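Local coordinates for protein cellobiose 2-epimerase (Spirochaeta thermophila DSM 6192, PDB 5ZIG) that probably catalyses the reversible epimerization of cellobiose to 4-O-beta-D-glucopyranosyl-D-mannose, as a member of the N-acylglucosamine 2-epimerase family, at residues A[156-168]-A[188-201]. Numbering follows the deposited sequence. Where two conformers were deposited one is given.
Sequences GRDRRHGGYYEAF and PKTMNTHLHILEAY
With CG of Glu166 anti to the backbone N (chi1 -176°) and the chain bent at chi2 (70°), its carboxylate reaches the N-terminus of helix 191-208, one of the helices of this (alpha/alpha)-barrel epimerase. Thr190 OG1 donates to Glu166 OE1 at 2.6 Å on the syn side, while Thr193 OG1 meets OE2 from above the carboxylate plane. Thr190, the N-cap, also accepts from Thr193 N through OG1, and the positive end of the helix dipole would favour the charged carboxylate. Without this carboxylate, as with an alanine here, both threonine hydroxyls would probably lose their acceptor, though Thr190 OG1 would keep the capping bond. Lys189, extended beyond CG, runs past Tyr164 O to the loop 157-166, where NZ forms a salt bridge with Asp158 OD1 (2.7 Å) and a hydrogen bond to Gly162 O; Glu240 O is a further acceptor. His194 ND1 donates to Thr190 O, which leaves NE2 to accept from Tyr164 N (2.9 Å). Gly163 CA lies at the edge of the same imidazole, where a CB would clash. Ile197 CD1 and CG2 lie over one face of the Tyr164 ring, Arg157 CD over the other. Glu153 OE2 hydrogen-bonds to the hydroxyls of both Tyr164 and Tyr201, and Tyr164 OH meets the Tyr201 ring edge at CE2, 3.4 Å away.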
loop_
_atom_site.group_PDB
_atom_site.type_symbol
_atom_site.label_atom_id
_atom_site.label_comp_id
_atom_site.label_asym_id
_atom_site.label_seq_id
_atom_site.Cartn_x
_atom_site.Cartn_y
_atom_site.Cartn_z
ATOM N N GLY A 156 -8.379 -16.404 -10.064
ATOM C CA GLY A 156 -8.518 -15.888 -8.712
ATOM C C GLY A 156 -9.942 -15.650 -8.261
ATOM O O GLY A 156 -10.248 -15.795 -7.072
ATOM N N ARG A 157 -10.834 -15.299 -9.185
ATOM C CA ARG A 157 -12.181 -14.903 -8.792
ATOM C C ARG A 157 -12.997 -16.107 -8.339
ATOM O O ARG A 157 -13.072 -17.126 -9.034
ATOM C CB ARG A 157 -12.898 -14.194 -9.939
ATOM C CG ARG A 157 -12.673 -12.692 -9.980
ATOM C CD ARG A 157 -13.454 -11.911 -8.893
ATOM N NE ARG A 157 -14.759 -12.481 -8.548
ATOM C CZ ARG A 157 -15.901 -12.231 -9.188
ATOM N NH1 ARG A 157 -15.934 -11.418 -10.240
ATOM N NH2 ARG A 157 -17.020 -12.796 -8.765
ATOM N N ASP A 158 -13.605 -15.975 -7.163
ATOM C CA ASP A 158 -14.655 -16.875 -6.712
ATOM C C ASP A 158 -15.933 -16.382 -7.386
ATOM O O ASP A 158 -16.512 -15.380 -6.966
ATOM C CB ASP A 158 -14.743 -16.836 -5.189
ATOM C CG ASP A 158 -15.899 -17.663 -4.627
ATOM O OD1 ASP A 158 -15.920 -17.825 -3.386
ATOM O OD2 ASP A 158 -16.770 -18.164 -5.393
ATOM N N ARG A 159 -16.361 -17.080 -8.440
ATOM C CA ARG A 159 -17.531 -16.651 -9.191
ATOM C C ARG A 159 -18.836 -17.060 -8.528
ATOM O O ARG A 159 -19.895 -16.572 -8.934
ATOM C CB ARG A 159 -17.471 -17.199 -10.612
ATOM C CG ARG A 159 -16.172 -16.870 -11.348
ATOM C CD ARG A 159 -16.111 -15.406 -11.805
ATOM N NE ARG A 159 -15.068 -15.208 -12.810
ATOM C CZ ARG A 159 -14.637 -14.024 -13.236
ATOM N NH1 ARG A 159 -15.157 -12.902 -12.752
ATOM N NH2 ARG A 159 -13.675 -13.962 -14.149
ATOM N N ARG A 160 -18.790 -17.931 -7.520
ATOM C CA ARG A 160 -19.990 -18.269 -6.765
ATOM C C ARG A 160 -20.317 -17.204 -5.724
ATOM O O ARG A 160 -21.450 -16.709 -5.663
ATOM C CB ARG A 160 -19.801 -19.631 -6.101
ATOM C CG ARG A 160 -20.970 -20.139 -5.279
ATOM C CD ARG A 160 -20.800 -21.640 -5.046
ATOM N NE ARG A 160 -21.589 -22.151 -3.927
ATOM C CZ ARG A 160 -21.100 -22.911 -2.948
ATOM N NH1 ARG A 160 -19.814 -23.249 -2.937
ATOM N NH2 ARG A 160 -21.900 -23.331 -1.976
ATOM N N HIS A 161 -19.340 -16.841 -4.888
ATOM C CA HIS A 161 -19.582 -15.962 -3.756
ATOM C C HIS A 161 -18.971 -14.578 -3.899
ATOM O O HIS A 161 -19.132 -13.764 -2.989
ATOM C CB HIS A 161 -19.070 -16.605 -2.462
ATOM C CG HIS A 161 -19.937 -17.725 -1.970
ATOM N ND1 HIS A 161 -19.620 -19.056 -2.163
ATOM C CD2 HIS A 161 -21.120 -17.712 -1.310
ATOM C CE1 HIS A 161 -20.566 -19.812 -1.632
ATOM N NE2 HIS A 161 -21.485 -19.020 -1.107
ATOM N N GLY A 162 -18.303 -14.280 -5.008
ATOM C CA GLY A 162 -17.694 -12.982 -5.211
ATOM C C GLY A 162 -16.316 -12.930 -4.575
ATOM O O GLY A 162 -15.927 -13.800 -3.806
ATOM N N GLY A 163 -15.555 -11.890 -4.911
ATOM C CA GLY A 163 -14.235 -11.730 -4.313
ATOM C C GLY A 163 -13.237 -12.718 -4.905
ATOM O O GLY A 163 -13.493 -13.346 -5.935
ATOM N N TYR A 164 -12.089 -12.850 -4.230
ATOM C CA TYR A 164 -10.918 -13.576 -4.710
ATOM C C TYR A 164 -10.386 -14.516 -3.630
ATOM O O TYR A 164 -10.316 -14.152 -2.451
ATOM C CB TYR A 164 -9.751 -12.628 -5.150
ATOM C CG TYR A 164 -10.132 -11.635 -6.237
ATOM C CD1 TYR A 164 -9.693 -11.816 -7.548
ATOM C CD2 TYR A 164 -10.919 -10.530 -5.960
ATOM C CE1 TYR A 164 -10.051 -10.956 -8.541
ATOM C CE2 TYR A 164 -11.274 -9.639 -6.960
ATOM C CZ TYR A 164 -10.836 -9.867 -8.252
ATOM O OH TYR A 164 -11.173 -9.017 -9.281
ATOM N N TYR A 165 -10.009 -15.727 -4.048
ATOM C CA TYR A 165 -9.253 -16.609 -3.171
ATOM C C TYR A 165 -7.919 -15.965 -2.815
ATOM O O TYR A 165 -7.325 -15.230 -3.607
ATOM C CB TYR A 165 -9.032 -17.957 -3.848
ATOM C CG TYR A 165 -10.342 -18.637 -4.136
ATOM C CD1 TYR A 165 -11.026 -19.291 -3.127
ATOM C CD2 TYR A 165 -10.932 -18.572 -5.405
ATOM C CE1 TYR A 165 -12.236 -19.897 -3.368
ATOM C CE2 TYR A 165 -12.148 -19.170 -5.646
ATOM C CZ TYR A 165 -12.792 -19.845 -4.621
ATOM O OH TYR A 165 -14.008 -20.465 -4.828
ATOM N N GLU A 166 -7.439 -16.269 -1.610
ATOM C CA GLU A 166 -6.214 -15.653 -1.114
ATOM C C GLU A 166 -5.008 -16.020 -1.969
ATOM O O GLU A 166 -4.191 -15.155 -2.314
ATOM C CB GLU A 166 -6.000 -16.081 0.336
ATOM C CG GLU A 166 -4.805 -15.451 1.027
ATOM C CD GLU A 166 -4.992 -13.974 1.301
ATOM O OE1 GLU A 166 -6.142 -13.500 1.339
ATOM O OE2 GLU A 166 -3.976 -13.291 1.493
ATOM N N ALA A 167 -4.873 -17.298 -2.324
ATOM C CA ALA A 167 -3.629 -17.762 -2.914
ATOM C C ALA A 167 -3.883 -19.072 -3.653
ATOM O O ALA A 167 -4.912 -19.725 -3.460
ATOM C CB ALA A 167 -2.544 -17.933 -1.845
ATOM N N PHE A 168 -2.935 -19.432 -4.517
ATOM C CA PHE A 168 -3.021 -20.648 -5.305
ATOM C C PHE A 168 -1.670 -21.346 -5.331
ATOM O O PHE A 168 -0.616 -20.737 -5.119
ATOM C CB PHE A 168 -3.491 -20.367 -6.748
ATOM C CG PHE A 168 -4.946 -20.039 -6.858
ATOM C CD1 PHE A 168 -5.398 -18.742 -6.640
ATOM C CD2 PHE A 168 -5.867 -21.026 -7.175
ATOM C CE1 PHE A 168 -6.758 -18.439 -6.747
ATOM C CE2 PHE A 168 -7.216 -20.734 -7.273
ATOM C CZ PHE A 168 -7.664 -19.442 -7.047
ATOM N N PRO A 188 -10.092 -18.444 4.044
ATOM C CA PRO A 188 -9.948 -18.471 2.580
ATOM C C PRO A 188 -9.887 -17.086 1.948
ATOM O O PRO A 188 -9.370 -16.967 0.826
ATOM C CB PRO A 188 -11.194 -19.251 2.114
ATOM C CG PRO A 188 -11.727 -19.944 3.363
ATOM C CD PRO A 188 -11.393 -18.985 4.473
ATOM N N LYS A 189 -10.361 -16.040 2.634
ATOM C CA LYS A 189 -10.314 -14.682 2.100
ATOM C C LYS A 189 -9.885 -13.681 3.178
ATOM O O LYS A 189 -10.171 -13.860 4.369
ATOM C CB LYS A 189 -11.679 -14.296 1.513
ATOM C CG LYS A 189 -12.050 -15.070 0.255
ATOM C CD LYS A 189 -13.535 -14.986 -0.055
ATOM C CE LYS A 189 -13.849 -15.770 -1.345
ATOM N NZ LYS A 189 -15.303 -15.772 -1.696
ATOM N N THR A 190 -9.188 -12.619 2.750
ATOM C CA THR A 190 -8.741 -11.558 3.652
ATOM C C THR A 190 -9.061 -10.184 3.054
ATOM O O THR A 190 -8.994 -9.998 1.830
ATOM C CB THR A 190 -7.200 -11.674 3.972
ATOM O OG1 THR A 190 -6.419 -11.378 2.806
ATOM C CG2 THR A 190 -6.822 -13.072 4.487
ATOM N N MET A 191 -9.434 -9.225 3.925
ATOM C CA MET A 191 -9.597 -7.832 3.495
ATOM C C MET A 191 -8.309 -7.320 2.880
ATOM O O MET A 191 -8.321 -6.630 1.855
ATOM C CB MET A 191 -10.037 -6.977 4.698
ATOM C CG MET A 191 -9.789 -5.429 4.730
ATOM S SD MET A 191 -8.081 -4.855 4.826
ATOM C CE MET A 191 -7.731 -5.341 6.534
ATOM N N ASN A 192 -7.184 -7.724 3.459
ATOM C CA ASN A 192 -5.900 -7.179 3.061
ATOM C C ASN A 192 -5.637 -7.431 1.582
ATOM O O ASN A 192 -5.300 -6.509 0.826
ATOM C CB ASN A 192 -4.817 -7.797 3.944
ATOM C CG ASN A 192 -3.471 -7.216 3.678
ATOM O OD1 ASN A 192 -3.280 -6.002 3.754
ATOM N ND2 ASN A 192 -2.521 -8.076 3.350
ATOM N N THR A 193 -5.816 -8.680 1.146
ATOM C CA THR A 193 -5.621 -9.007 -0.260
ATOM C C THR A 193 -6.662 -8.330 -1.143
ATOM O O THR A 193 -6.349 -7.865 -2.248
ATOM C CB THR A 193 -5.657 -10.525 -0.439
ATOM O OG1 THR A 193 -4.468 -11.089 0.138
ATOM C CG2 THR A 193 -5.717 -10.877 -1.899
ATOM N N HIS A 194 -7.902 -8.242 -0.674
ATOM C CA HIS A 194 -8.920 -7.587 -1.488
ATOM C C HIS A 194 -8.611 -6.109 -1.677
ATOM O O HIS A 194 -8.794 -5.571 -2.778
ATOM C CB HIS A 194 -10.302 -7.801 -0.878
ATOM C CG HIS A 194 -10.879 -9.139 -1.216
ATOM N ND1 HIS A 194 -10.566 -10.278 -0.509
ATOM C CD2 HIS A 194 -11.683 -9.534 -2.231
ATOM C CE1 HIS A 194 -11.193 -11.309 -1.043
ATOM N NE2 HIS A 194 -11.874 -10.889 -2.092
ATOM N N LEU A 195 -8.093 -5.451 -0.631
ATOM C CA LEU A 195 -7.804 -4.022 -0.734
ATOM C C LEU A 195 -6.696 -3.774 -1.739
ATOM O O LEU A 195 -6.733 -2.807 -2.506
ATOM C CB LEU A 195 -7.417 -3.450 0.634
ATOM C CG LEU A 195 -7.017 -1.963 0.672
ATOM C CD1 LEU A 195 -8.252 -1.148 0.396
ATOM C CD2 LEU A 195 -6.428 -1.526 2.011
ATOM N N HIS A 196 -5.675 -4.619 -1.762
ATOM C CA HIS A 196 -4.585 -4.290 -2.667
ATOM C C HIS A 196 -4.868 -4.721 -4.094
ATOM O O HIS A 196 -4.242 -4.200 -5.025
ATOM C CB HIS A 196 -3.277 -4.849 -2.106
ATOM C CG HIS A 196 -2.795 -4.059 -0.928
ATOM N ND1 HIS A 196 -2.072 -2.890 -1.068
ATOM C CD2 HIS A 196 -2.988 -4.224 0.403
ATOM C CE1 HIS A 196 -1.805 -2.396 0.127
ATOM N NE2 HIS A 196 -2.361 -3.178 1.036
ATOM N N ILE A 197 -5.839 -5.603 -4.295
ATOM C CA ILE A 197 -6.280 -5.854 -5.660
ATOM C C ILE A 197 -7.028 -4.641 -6.191
ATOM O O ILE A 197 -6.797 -4.182 -7.318
ATOM C CB ILE A 197 -7.138 -7.124 -5.735
ATOM C CG1 ILE A 197 -6.253 -8.360 -5.575
ATOM C CG2 ILE A 197 -7.850 -7.174 -7.083
ATOM C CD1 ILE A 197 -6.966 -9.536 -4.914
ATOM N N LEU A 198 -7.930 -4.093 -5.381
ATOM C CA LEU A 198 -8.549 -2.823 -5.734
ATOM C C LEU A 198 -7.483 -1.787 -6.068
ATOM O O LEU A 198 -7.553 -1.108 -7.101
ATOM C CB LEU A 198 -9.441 -2.356 -4.583
ATOM C CG LEU A 198 -10.041 -0.967 -4.743
ATOM C CD1 LEU A 198 -11.166 -0.961 -5.769
ATOM C CD2 LEU A 198 -10.520 -0.418 -3.396
ATOM N N GLU A 199 -6.445 -1.705 -5.225
ATOM C CA GLU A 199 -5.410 -0.691 -5.400
ATOM C C GLU A 199 -4.732 -0.828 -6.752
ATOM O O GLU A 199 -4.575 0.158 -7.494
ATOM C CB GLU A 199 -4.397 -0.793 -4.256
ATOM C CG GLU A 199 -3.080 -0.071 -4.469
ATOM C CD GLU A 199 -2.055 -0.441 -3.404
ATOM O OE1 GLU A 199 -1.590 -1.604 -3.370
ATOM O OE2 GLU A 199 -1.735 0.424 -2.574
ATOM N N ALA A 200 -4.345 -2.059 -7.098
ATOM C CA ALA A 200 -3.768 -2.344 -8.406
ATOM C C ALA A 200 -4.708 -1.938 -9.529
ATOM O O ALA A 200 -4.276 -1.359 -10.531
ATOM C CB ALA A 200 -3.443 -3.844 -8.516
ATOM N N TYR A 201 -5.992 -2.273 -9.397
ATOM C CA TYR A 201 -6.918 -2.121 -10.521
ATOM C C TYR A 201 -7.215 -0.656 -10.796
ATOM O O TYR A 201 -7.259 -0.246 -11.961
ATOM C CB TYR A 201 -8.208 -2.891 -10.257
ATOM C CG TYR A 201 -8.067 -4.398 -10.416
ATOM C CD1 TYR A 201 -6.822 -4.983 -10.631
ATOM C CD2 TYR A 201 -9.174 -5.225 -10.367
ATOM C CE1 TYR A 201 -6.687 -6.363 -10.780
ATOM C CE2 TYR A 201 -9.051 -6.633 -10.507
ATOM C CZ TYR A 201 -7.805 -7.183 -10.723
ATOM O OH TYR A 201 -7.660 -8.558 -10.884
HETATM O O HOH W 1 -8.546 -12.925 -0.050
#